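Local coordinates for glucokinase (Streptomyces griseus, PDB 3VGM) that phosphorylates D-glucose to glucose 6-phosphate, probably with ATP as the phosphate donor, as a member of the ROK family of sugar kinases, at the potassium ion site. Sequence-based numbering; all coordinates share one arbitrary frame.

The potassium ion site. Residues 66, 104, 106-107, 136-137, 152-154. With K (potassium ion), chain B.
The potassium ion looks structural: neutral protein oxygens from three separate stretches of chain and water hold it, with no sugar atom in the shell. It may also help shape the sugar-binding cleft, since Asn104 directly precedes the helix that opens, in this family, with the catalytic aspartate. Whether the crystallisation medium supplied the ion, the structure alone does not show. The shell is a distorted six-coordinate one. Strand 134-140 contributes the backbone carbonyl of Gly136, whose O lies 2.6 Å from K, and the loop carrying Ala152 and Ala153 offers that of Ala153. Two asparagine amides add further ligands, both through their oxygens, with ND2 turned away. Asn104, ending strand 100-104, has CG anti to the backbone N (chi1 166°) and places OD1 2.7 Å from K. Asn104 OD1 also accepts, in its carbonyl plane and on a lone pair, a hydrogen bond from Asn107 N, 2.9 Å away; one amide oxygen thus serves both metal and helix start. Asn107 swings CG beside its own backbone N (chi1 -76°) to bring OD1 2.8 Å from K. An alanine in place of Asn104 would remove ligand and acceptor together, and would probably loosen both ion and turn. Water 2 bridges K to Ala152 O and Glu154 OE2, so the carboxylate, which may help balance charge, acts from the second shell. The flip of the Asn104 amide is also fixed by its other branch: ND2 donates nearly within the amide plane to Gly66 O, 2.8 Å away.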
ATOM      1  N   GLY A  66       6.219 -26.506   0.430  1.00 20.77           N
ATOM      2  CA  GLY A  66       7.084 -26.075  -0.674  1.00 20.16           C
ATOM      3  C   GLY A  66       6.509 -26.476  -2.012  1.00 19.99           C
ATOM      4  O   GLY A  66       5.366 -26.948  -2.093  1.00 19.83           O
ATOM      5  N   ASN A 104       2.354 -31.424  -2.389  1.00 17.46           N
ATOM      6  CA  ASN A 104       2.415 -30.257  -1.509  1.00 17.52           C
ATOM      7  C   ASN A 104       1.527 -30.474  -0.256  1.00 16.72           C
ATOM      8  O   ASN A 104       0.457 -31.068  -0.353  1.00 16.51           O
ATOM      9  CB  ASN A 104       1.996 -28.994  -2.275  1.00 16.77           C
ATOM     10  CG  ASN A 104       1.716 -27.827  -1.356  1.00 18.43           C
ATOM     11  OD1 ASN A 104       0.564 -27.594  -0.981  1.00 16.58           O
ATOM     12  ND2 ASN A 104       2.757 -27.071  -1.005  1.00 16.10           N
ATOM     13  N   ALA A 106      -0.322 -28.546   1.699  1.00 17.09           N
ATOM     14  CA  ALA A 106      -1.654 -27.940   1.761  1.00 17.27           C
ATOM     15  C   ALA A 106      -2.573 -28.499   0.674  1.00 16.65           C
ATOM     16  O   ALA A 106      -3.793 -28.550   0.862  1.00 17.09           O
ATOM     17  CB  ALA A 106      -1.562 -26.407   1.699  1.00 16.55           C
ATOM     18  N   ASN A 107      -2.001 -28.928  -0.450  1.00 16.55           N
ATOM     19  CA  ASN A 107      -2.768 -29.725  -1.429  1.00 16.43           C
ATOM     20  C   ASN A 107      -3.302 -30.990  -0.770  1.00 16.77           C
ATOM     21  O   ASN A 107      -4.491 -31.340  -0.923  1.00 16.80           O
ATOM     22  CB  ASN A 107      -1.922 -30.141  -2.650  1.00 16.29           C
ATOM     23  CG  ASN A 107      -1.687 -29.006  -3.643  1.00 16.80           C
ATOM     24  OD1 ASN A 107      -2.241 -27.912  -3.514  1.00 16.59           O
ATOM     25  ND2 ASN A 107      -0.855 -29.274  -4.646  1.00 17.23           N
ATOM     26  N   GLY A 136      -2.749 -23.527   0.621  1.00 17.48           N
ATOM     27  CA  GLY A 136      -4.113 -23.925   0.276  1.00 17.71           C
ATOM     28  C   GLY A 136      -4.123 -24.966  -0.813  1.00 16.60           C
ATOM     29  O   GLY A 136      -3.067 -25.462  -1.216  1.00 16.19           O
ATOM     30  N   GLY A 137      -5.318 -25.305  -1.265  1.00 16.42           N
ATOM     31  CA  GLY A 137      -5.499 -26.279  -2.329  1.00 17.03           C
ATOM     32  C   GLY A 137      -6.765 -25.945  -3.107  1.00 17.35           C
ATOM     33  O   GLY A 137      -7.708 -25.329  -2.577  1.00 17.65           O
ATOM     34  N   ALA A 152       0.567 -24.955  -8.397  1.00 19.19           N
ATOM     35  CA  ALA A 152      -0.633 -24.131  -8.194  1.00 17.83           C
ATOM     36  C   ALA A 152      -0.933 -23.989  -6.706  1.00 17.58           C
ATOM     37  O   ALA A 152      -0.365 -24.732  -5.876  1.00 17.80           O
ATOM     38  CB  ALA A 152      -1.835 -24.767  -8.903  1.00 17.97           C
ATOM     39  N   ALA A 153      -1.839 -23.062  -6.386  1.00 16.35           N
ATOM     40  CA  ALA A 153      -2.328 -22.857  -5.021  1.00 16.33           C
ATOM     41  C   ALA A 153      -1.179 -22.545  -4.055  1.00 16.98           C
ATOM     42  O   ALA A 153      -1.215 -22.957  -2.871  1.00 16.49           O
ATOM     43  CB  ALA A 153      -3.172 -24.085  -4.520  1.00 17.06           C
ATOM     44  N   GLU A 154      -0.178 -21.792  -4.526  1.00 15.93           N
ATOM     45  CA  GLU A 154       0.731 -21.128  -3.577  1.00 15.82           C
ATOM     46  C   GLU A 154       0.086 -19.824  -3.069  1.00 16.72           C
ATOM     47  O   GLU A 154       0.608 -18.711  -3.279  1.00 16.94           O
ATOM     48  CB  GLU A 154       2.119 -20.878  -4.189  1.00 15.94           C
ATOM     49  CG  GLU A 154       2.977 -22.197  -4.169  1.00 17.08           C
ATOM     50  CD  GLU A 154       3.263 -22.680  -2.737  1.00 20.60           C
ATOM     51  OE1 GLU A 154       3.466 -21.829  -1.834  1.00 18.81           O
ATOM     52  OE2 GLU A 154       3.307 -23.909  -2.500  1.00 19.02           O
TER
HETATM   53  K     K B 324      -0.775 -25.743  -2.492  1.00 21.61           K
HETATM   54  O   HOH W   1       0.159 -24.191  -0.395  1.00 13.93           O
HETATM   55  O   HOH W   2       1.624 -25.630  -3.959  1.00 16.05           O